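Local coordinates for protein probable benzoylformate decarboxylase (Rhodococcus jostii, PDB 7ORX) that binds thiamine diphosphate and a sodium ion, and belongs to the thiamine diphosphate-dependent enzymes that carry two cofactor-binding domains around a central Rossmann-like domain, at residues Q360-V365 against S383-S388; A367-D372 against T508-A513; A5-V10 against D137-I142. All coordinates share one frame; numbering follows the deposited sequence.

Contact 1: Q360-V365 against S383-S388; sequences QLFALV and SDAFWS
Phe362 lays one ring face over the edge of Phe386. CD2 of Phe386 sits 4.2 Å above the plane of the Phe362 ring, over its centre. The pair is T-shaped, with centroids 5.5 Å apart and planes at 73°. Phe362 CD2 comes to 3.4 Å from Phe386 N, while the carbonyl carbon of Ala385 lies at the ring's edge. The methyl of Ala385 adds a contact, CB to Phe362 CD2 at 4.0 Å. The root of the Phe386 side chain is met as well, CB to Phe362 CE2 at 3.8 Å. Phe386 holds CG anti to its backbone N (chi1 -176°), which turns the ring edge to the face of Phe362. Phe386 also places CD1 over one face of the Trp387 indole. Helices 358-368 and 383-389 flank strand 374-378 in sequence, in the C-terminal cofactor-binding part of the chain. The Phe362 side chain lies about 8 Å from a bound thiamine diphosphate, without touching it. Leu456 of strand 452-457 touches Phe362 from the sheet, and Tyr398 meets the ring of Phe386. The contact is aromatic and apolar, so it depends on ring shape and burial rather than on polar pairing.

Contact 2: A367-D372 against T508-A513; sequences AGAPDD and TAFKSA
Apolar contact between side chains is made by Ala369 and Phe510. The methyl CB of Ala369 lies in the plane of the Phe510 ring, at its edge, 3.9 Å from CZ. The Phe510 ring extends away from its own backbone N (chi1 -170°), from helix 503-515 toward the end of helix 358-368. Phe510 CE2 is 3.7 Å from Gly368 C, which approaches the ring obliquely. Phe510 CE2 is also 3.7 Å from Ala369 N, which lies at the edge near the ring plane. Phe510 CD2 is 4.1 Å from Gly368 CA. Gly368 has no side chain, and the ring packs against bare main chain there. Ala369 is the first residue to leave helical geometry, so Phe510 sits where the helix gives way to the loop leading to strand 374-378. Helix 503-515 is the connection of a beta-alpha-beta unit, between the neighbouring parallel strands 496-500 and 520-525. Ile426 of strand 425-430 touches both Ala369 and Phe510 from the sheet. The Phe506 ring meets that of Phe510 with planes at about 20°. Hydrogen bonding across the pair is absent. Further along the loop, Asp372 O accepts a hydrogen bond from Arg423 NE.

Contact 3: A5-V10 against D137-I142; sequences ATVSEV and DVPRTI
The flat groups, the Arg140 guanidinium and the carboxylates of Asp137 and Glu9, stay out of the interface where Val7 and Val10 meet Val138 and Pro139. The Asp137 carboxylate meets the edge of the Arg140 guanidinium, in the guanidinium plane. The grip is side-on: Arg140 NE to Asp137 OD1 at 3.0 Å and Arg140 NH2 to Asp137 OD2 at 3.1 Å. Both oxygens are met on the syn side, the nitrogens 20° out of the carboxylate plane. This two-bond salt bridge fixes the rotation of both groups. Across the contact, Val7 CG1 does most of the touching, 3.7 Å from Val138 CB and 3.9 Å from Pro139 CD. With chi1 at 161°, that methyl is turned to Val138 and Pro139. The side chains of Val7 and Val138 cross at about a right angle, as do those of Val10 and Pro139. There Val10 CG1 is 4.1 Å from Pro139 CB. Helix 138-149 is the connection of a beta-alpha-beta unit, between the adjacent parallel strands 128-130 and 157-162, and helix 7-17 packs beside its first turn. Thr6 and Glu9 form a capping box on helix 7-17, with Thr6 N to Glu9 OE1 at 2.9 Å and a weak return bond at 3.3 Å from Glu9 N to Thr6 OG1. Asp137 O accepts from Thr141 N and Thr141 OG1, from opposite faces of its plane. Arg140 NH1 bonds Arg310 O of a third subunit.

Contacts 1 and 2 share helix 358-368 and touch each other through Val365 O and Phe510 CE2, 3.8 Å apart. Contact 1 is buried and rests on a ring pair. Contact 2 is only partly buried, at the end of that helix, and sets one ring against backbone and a methyl. Contact 3 is also buried but lies in the N-terminal cofactor-binding part, with nearest atoms about 32 Å from contact 2. It packs aliphatic groups, with charges behind them that reach other subunits. Both cofactor-binding sheets have the same strand order. Contacts 2 and 3 therefore join equivalent elements: the helix before the first strand and the helix between the last two.

Contact 1: Q360-V365 against S383-S388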
loop_
_atom_site.group_PDB
_atom_site.type_symbol
_atom_site.label_atom_id
_atom_site.label_comp_id
_atom_site.label_asym_id
_atom_site.label_seq_id
_atom_site.Cartn_x
_atom_site.Cartn_y
_atom_site.Cartn_z
ATOM N N GLN C 360 -15.954 -44.938 -5.266
ATOM C CA GLN C 360 -15.581 -46.273 -4.723
ATOM C C GLN C 360 -14.378 -46.132 -3.803
ATOM O O GLN C 360 -14.339 -46.809 -2.765
ATOM C CB GLN C 360 -15.252 -47.273 -5.828
ATOM C CG GLN C 360 -15.129 -48.684 -5.280
ATOM C CD GLN C 360 -14.601 -49.652 -6.311
ATOM O OE1 GLN C 360 -14.732 -50.867 -6.163
ATOM N NE2 GLN C 360 -13.970 -49.122 -7.351
ATOM N N LEU C 361 -13.409 -45.313 -4.183
ATOM C CA LEU C 361 -12.224 -45.085 -3.327
ATOM C C LEU C 361 -12.685 -44.553 -1.975
ATOM O O LEU C 361 -12.178 -45.007 -0.970
ATOM C CB LEU C 361 -11.261 -44.113 -4.003
ATOM C CG LEU C 361 -10.011 -43.830 -3.196
ATOM C CD1 LEU C 361 -9.276 -45.107 -2.841
ATOM C CD2 LEU C 361 -9.091 -42.886 -3.941
ATOM N N PHE C 362 -13.639 -43.635 -1.945
ATOM C CA PHE C 362 -14.109 -43.031 -0.679
ATOM C C PHE C 362 -14.901 -44.062 0.121
ATOM O O PHE C 362 -14.795 -44.099 1.343
ATOM C CB PHE C 362 -14.834 -41.710 -0.931
ATOM C CG PHE C 362 -13.965 -40.608 -1.490
ATOM C CD1 PHE C 362 -12.631 -40.503 -1.172
ATOM C CD2 PHE C 362 -14.486 -39.674 -2.362
ATOM C CE1 PHE C 362 -11.832 -39.525 -1.741
ATOM C CE2 PHE C 362 -13.695 -38.682 -2.908
ATOM C CZ PHE C 362 -12.362 -38.607 -2.593
ATOM N N ALA C 363 -15.631 -44.944 -0.524
ATOM C CA ALA C 363 -16.375 -46.022 0.174
ATOM C C ALA C 363 -15.392 -47.005 0.804
ATOM O O ALA C 363 -15.626 -47.391 1.939
ATOM C CB ALA C 363 -17.334 -46.689 -0.769
ATOM N N LEU C 364 -14.322 -47.380 0.100
ATOM C CA LEU C 364 -13.192 -48.167 0.678
ATOM C C LEU C 364 -12.565 -47.364 1.831
ATOM O O LEU C 364 -12.311 -47.945 2.880
ATOM C CB LEU C 364 -12.159 -48.481 -0.406
ATOM C CG LEU C 364 -12.358 -49.796 -1.154
ATOM C CD1 LEU C 364 -13.804 -50.315 -1.091
ATOM C CD2 LEU C 364 -11.903 -49.627 -2.612
ATOM N N VAL C 365 -12.339 -46.064 1.683
ATOM C CA VAL C 365 -11.756 -45.293 2.808
ATOM C C VAL C 365 -12.743 -45.311 3.990
ATOM O O VAL C 365 -12.296 -45.482 5.109
ATOM C CB VAL C 365 -11.383 -43.867 2.372
ATOM C CG1 VAL C 365 -11.096 -42.963 3.555
ATOM C CG2 VAL C 365 -10.214 -43.894 1.382
ATOM N N SER C 383 -15.581 -33.767 -5.283
ATOM C CA SER C 383 -16.339 -33.246 -4.122
ATOM C C SER C 383 -17.668 -34.000 -3.922
ATOM O O SER C 383 -17.918 -34.488 -2.835
ATOM C CB SER C 383 -16.528 -31.788 -4.252
ATOM O OG SER C 383 -16.222 -31.254 -2.990
ATOM N N ASP C 384 -18.521 -34.064 -4.934
ATOM C CA ASP C 384 -19.836 -34.773 -4.904
ATOM C C ASP C 384 -19.637 -36.214 -4.394
ATOM O O ASP C 384 -20.439 -36.666 -3.537
ATOM C CB ASP C 384 -20.498 -34.725 -6.284
ATOM C CG ASP C 384 -21.228 -33.419 -6.582
ATOM O OD1 ASP C 384 -21.193 -32.510 -5.723
ATOM O OD2 ASP C 384 -21.848 -33.315 -7.678
ATOM N N ALA C 385 -18.593 -36.899 -4.869
ATOM C CA ALA C 385 -18.207 -38.263 -4.437
ATOM C C ALA C 385 -17.900 -38.281 -2.934
ATOM O O ALA C 385 -18.434 -39.122 -2.223
ATOM C CB ALA C 385 -17.019 -38.717 -5.239
ATOM N N PHE C 386 -17.051 -37.391 -2.453
ATOM C CA PHE C 386 -16.661 -37.354 -1.023
ATOM C C PHE C 386 -17.926 -37.274 -0.143
ATOM O O PHE C 386 -18.099 -38.053 0.788
ATOM C CB PHE C 386 -15.687 -36.186 -0.806
ATOM C CG PHE C 386 -15.162 -36.113 0.590
ATOM C CD1 PHE C 386 -15.884 -35.524 1.586
ATOM C CD2 PHE C 386 -13.989 -36.746 0.914
ATOM C CE1 PHE C 386 -15.436 -35.535 2.894
ATOM C CE2 PHE C 386 -13.535 -36.778 2.219
ATOM C CZ PHE C 386 -14.269 -36.166 3.208
ATOM N N TRP C 387 -18.826 -36.347 -0.436
ATOM C CA TRP C 387 -19.924 -35.997 0.500
ATOM C C TRP C 387 -21.002 -37.078 0.473
ATOM O O TRP C 387 -21.699 -37.287 1.487
ATOM C CB TRP C 387 -20.444 -34.596 0.181
ATOM C CG TRP C 387 -19.435 -33.558 0.556
ATOM C CD1 TRP C 387 -18.694 -32.764 -0.267
ATOM C CD2 TRP C 387 -19.018 -33.247 1.890
ATOM N NE1 TRP C 387 -17.868 -31.955 0.467
ATOM C CE2 TRP C 387 -18.041 -32.238 1.788
ATOM C CE3 TRP C 387 -19.427 -33.679 3.156
ATOM C CZ2 TRP C 387 -17.451 -31.680 2.904
ATOM C CZ3 TRP C 387 -18.851 -33.113 4.262
ATOM C CH2 TRP C 387 -17.876 -32.128 4.132
ATOM N N SER C 388 -21.115 -37.766 -0.644
ATOM C CA SER C 388 -22.164 -38.796 -0.856
ATOM C C SER C 388 -21.700 -40.111 -0.223
ATOM O O SER C 388 -22.489 -41.043 -0.141
ATOM C CB SER C 388 -22.481 -38.942 -2.329
ATOM O OG SER C 388 -21.446 -39.656 -2.976
#

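Contact 2: A367-D372 against T508-A513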
loop_
_atom_site.group_PDB
_atom_site.type_symbol
_atom_site.label_atom_id
_atom_site.label_comp_id
_atom_site.label_asym_id
_atom_site.label_seq_id
_atom_site.Cartn_x
_atom_site.Cartn_y
_atom_site.Cartn_z
ATOM N N ALA C 367 -14.881 -47.646 4.929
ATOM C CA ALA C 367 -14.858 -49.011 5.504
ATOM C C ALA C 367 -13.544 -49.293 6.241
ATOM O O ALA C 367 -13.576 -50.058 7.194
ATOM C CB ALA C 367 -15.078 -50.000 4.397
ATOM N N GLY C 368 -12.414 -48.735 5.805
ATOM C CA GLY C 368 -11.075 -49.016 6.377
ATOM C C GLY C 368 -10.698 -48.081 7.504
ATOM O O GLY C 368 -9.919 -48.470 8.320
ATOM N N ALA C 369 -11.198 -46.853 7.528
ATOM C CA ALA C 369 -10.608 -45.745 8.308
ATOM C C ALA C 369 -11.262 -45.718 9.668
ATOM O O ALA C 369 -12.448 -45.972 9.775
ATOM C CB ALA C 369 -10.812 -44.414 7.633
ATOM N N PRO C 370 -10.526 -45.315 10.725
ATOM C CA PRO C 370 -11.127 -45.180 12.052
ATOM C C PRO C 370 -12.324 -44.218 12.085
ATOM O O PRO C 370 -12.328 -43.255 11.338
ATOM C CB PRO C 370 -9.991 -44.639 12.903
ATOM C CG PRO C 370 -8.732 -45.032 12.165
ATOM C CD PRO C 370 -9.085 -45.017 10.695
ATOM N N ASP C 371 -13.296 -44.506 12.969
ATOM C CA ASP C 371 -14.481 -43.679 13.335
ATOM C C ASP C 371 -14.119 -42.173 13.359
ATOM O O ASP C 371 -14.955 -41.336 12.999
ATOM C CB ASP C 371 -14.954 -44.190 14.709
ATOM C CG ASP C 371 -16.346 -43.818 15.185
ATOM O OD1 ASP C 371 -17.337 -44.291 14.514
ATOM O OD2 ASP C 371 -16.437 -43.118 16.271
ATOM N N ASP C 372 -12.908 -41.827 13.794
ATOM C CA ASP C 372 -12.533 -40.453 14.203
ATOM C C ASP C 372 -11.358 -39.955 13.366
ATOM O O ASP C 372 -10.650 -39.045 13.824
ATOM C CB ASP C 372 -12.188 -40.416 15.698
ATOM C CG ASP C 372 -10.968 -41.251 16.123
ATOM O OD1 ASP C 372 -10.425 -42.029 15.289
ATOM O OD2 ASP C 372 -10.542 -41.109 17.285
ATOM N N THR C 508 -5.792 -53.386 1.047
ATOM C CA THR C 508 -4.556 -53.981 1.638
ATOM C C THR C 508 -3.586 -52.855 2.026
ATOM O O THR C 508 -3.228 -52.788 3.214
ATOM C CB THR C 508 -3.903 -54.988 0.683
ATOM O OG1 THR C 508 -4.791 -56.104 0.546
ATOM C CG2 THR C 508 -2.550 -55.485 1.151
ATOM N N ALA C 509 -3.164 -52.029 1.056
ATOM C CA ALA C 509 -2.179 -50.934 1.231
ATOM C C ALA C 509 -2.661 -49.990 2.341
ATOM O O ALA C 509 -1.825 -49.575 3.154
ATOM C CB ALA C 509 -1.939 -50.230 -0.091
ATOM N N PHE C 510 -3.956 -49.703 2.374
ATOM C CA PHE C 510 -4.602 -48.798 3.353
ATOM C C PHE C 510 -4.581 -49.433 4.740
ATOM O O PHE C 510 -4.177 -48.724 5.662
ATOM C CB PHE C 510 -6.027 -48.450 2.922
ATOM C CG PHE C 510 -6.708 -47.355 3.703
ATOM C CD1 PHE C 510 -6.091 -46.134 3.920
ATOM C CD2 PHE C 510 -7.986 -47.539 4.191
ATOM C CE1 PHE C 510 -6.729 -45.127 4.634
ATOM C CE2 PHE C 510 -8.611 -46.549 4.918
ATOM C CZ PHE C 510 -7.985 -45.341 5.138
ATOM N N LYS C 511 -5.009 -50.684 4.895
ATOM C CA LYS C 511 -5.037 -51.402 6.199
ATOM C C LYS C 511 -3.638 -51.339 6.810
ATOM O O LYS C 511 -3.513 -51.125 8.047
ATOM C CB LYS C 511 -5.437 -52.869 6.020
ATOM C CG LYS C 511 -6.185 -53.501 7.179
ATOM C CD LYS C 511 -5.299 -54.202 8.175
ATOM C CE LYS C 511 -4.874 -55.568 7.715
ATOM N NZ LYS C 511 -5.982 -56.518 7.938
ATOM N N SER C 512 -2.638 -51.477 5.944
ATOM C CA SER C 512 -1.194 -51.499 6.256
ATOM C C SER C 512 -0.731 -50.114 6.688
ATOM O O SER C 512 -0.141 -50.012 7.783
ATOM C CB SER C 512 -0.439 -51.951 5.041
ATOM O OG SER C 512 0.926 -52.171 5.358
ATOM N N ALA C 513 -0.976 -49.101 5.849
ATOM C CA ALA C 513 -0.687 -47.661 6.100
ATOM C C ALA C 513 -1.257 -47.209 7.446
ATOM O O ALA C 513 -0.552 -46.498 8.112
ATOM C CB ALA C 513 -1.230 -46.801 4.989
#

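Contact 3: A5-V10 against D137-I142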
loop_
_atom_site.group_PDB
_atom_site.type_symbol
_atom_site.label_atom_id
_atom_site.label_comp_id
_atom_site.label_asym_id
_atom_site.label_seq_id
_atom_site.Cartn_x
_atom_site.Cartn_y
_atom_site.Cartn_z
ATOM N N ALA C 5 17.825 -8.003 30.602
ATOM C CA ALA C 5 17.351 -9.116 29.741
ATOM C C ALA C 5 17.472 -8.644 28.289
ATOM O O ALA C 5 17.290 -7.430 28.104
ATOM C CB ALA C 5 15.915 -9.446 30.100
ATOM N N THR C 6 17.697 -9.521 27.300
ATOM C CA THR C 6 17.728 -9.141 25.858
ATOM C C THR C 6 16.331 -9.289 25.237
ATOM O O THR C 6 15.414 -9.898 25.862
ATOM C CB THR C 6 18.759 -9.920 25.034
ATOM O OG1 THR C 6 18.392 -11.294 25.084
ATOM C CG2 THR C 6 20.185 -9.750 25.517
ATOM N N VAL C 7 16.160 -8.700 24.066
ATOM C CA VAL C 7 14.868 -8.710 23.337
ATOM C C VAL C 7 14.505 -10.177 23.037
ATOM O O VAL C 7 13.329 -10.544 23.151
ATOM C CB VAL C 7 14.979 -7.828 22.084
ATOM C CG1 VAL C 7 13.905 -8.131 21.086
ATOM C CG2 VAL C 7 14.956 -6.354 22.456
ATOM N N SER C 8 15.501 -10.988 22.698
ATOM C CA SER C 8 15.407 -12.460 22.512
ATOM C C SER C 8 14.879 -13.128 23.812
ATOM O O SER C 8 13.921 -13.909 23.740
ATOM C CB SER C 8 16.762 -12.993 22.062
ATOM O OG SER C 8 16.790 -14.418 22.038
ATOM N N GLU C 9 15.442 -12.820 24.983
ATOM C CA GLU C 9 15.064 -13.527 26.233
ATOM C C GLU C 9 13.608 -13.215 26.563
ATOM O O GLU C 9 12.880 -14.118 27.009
ATOM C CB GLU C 9 15.990 -13.141 27.377
ATOM C CG GLU C 9 17.423 -13.595 27.156
ATOM C CD GLU C 9 18.437 -13.153 28.206
ATOM O OE1 GLU C 9 18.378 -11.975 28.684
ATOM O OE2 GLU C 9 19.321 -13.965 28.500
ATOM N N VAL C 10 13.184 -11.982 26.328
ATOM C CA VAL C 10 11.814 -11.558 26.713
ATOM C C VAL C 10 10.813 -12.129 25.711
ATOM O O VAL C 10 9.704 -12.541 26.131
ATOM C CB VAL C 10 11.707 -10.032 26.813
ATOM C CG1 VAL C 10 10.273 -9.620 27.092
ATOM C CG2 VAL C 10 12.622 -9.490 27.881
ATOM N N ASP C 137 11.005 -2.091 20.854
ATOM C CA ASP C 137 9.558 -2.318 20.632
ATOM C C ASP C 137 9.307 -3.733 20.066
ATOM O O ASP C 137 8.162 -4.022 19.689
ATOM C CB ASP C 137 9.007 -1.229 19.716
ATOM C CG ASP C 137 7.490 -1.078 19.800
ATOM O OD1 ASP C 137 6.967 -1.020 20.973
ATOM O OD2 ASP C 137 6.830 -1.020 18.693
ATOM N N VAL C 138 10.314 -4.600 19.962
ATOM C CA VAL C 138 10.094 -5.899 19.318
ATOM C C VAL C 138 9.205 -6.756 20.208
ATOM O O VAL C 138 8.202 -7.275 19.736
ATOM C CB VAL C 138 11.414 -6.543 18.895
ATOM C CG1 VAL C 138 11.247 -8.002 18.523
ATOM C CG2 VAL C 138 11.997 -5.786 17.709
ATOM N N PRO C 139 9.438 -6.906 21.520
ATOM C CA PRO C 139 8.533 -7.700 22.354
ATOM C C PRO C 139 7.069 -7.243 22.311
ATOM O O PRO C 139 6.217 -8.040 22.142
ATOM C CB PRO C 139 9.140 -7.550 23.755
ATOM C CG PRO C 139 10.608 -7.334 23.479
ATOM C CD PRO C 139 10.594 -6.420 22.268
ATOM N N ARG C 140 6.784 -5.960 22.418
ATOM C CA ARG C 140 5.356 -5.503 22.476
ATOM C C ARG C 140 4.728 -5.697 21.093
ATOM O O ARG C 140 3.571 -6.105 21.020
ATOM C CB ARG C 140 5.256 -4.062 22.995
ATOM C CG ARG C 140 3.830 -3.562 23.216
ATOM C CD ARG C 140 3.703 -2.040 23.020
ATOM N NE ARG C 140 4.162 -1.758 21.677
ATOM C CZ ARG C 140 3.414 -1.953 20.569
ATOM N NH1 ARG C 140 2.129 -2.274 20.664
ATOM N NH2 ARG C 140 3.942 -1.761 19.368
ATOM N N THR C 141 5.466 -5.421 20.024
ATOM C CA THR C 141 4.989 -5.659 18.644
ATOM C C THR C 141 4.546 -7.133 18.530
ATOM O O THR C 141 3.497 -7.400 17.964
ATOM C CB THR C 141 6.047 -5.274 17.614
ATOM O OG1 THR C 141 6.222 -3.860 17.619
ATOM C CG2 THR C 141 5.661 -5.699 16.209
ATOM N N ILE C 142 5.316 -8.075 19.063
ATOM C CA ILE C 142 4.975 -9.517 19.009
ATOM C C ILE C 142 3.802 -9.782 19.943
ATOM O O ILE C 142 2.906 -10.500 19.532
ATOM C CB ILE C 142 6.195 -10.403 19.284
ATOM C CG1 ILE C 142 7.280 -10.089 18.253
ATOM C CG2 ILE C 142 5.824 -11.880 19.247
ATOM C CD1 ILE C 142 8.443 -11.017 18.331
#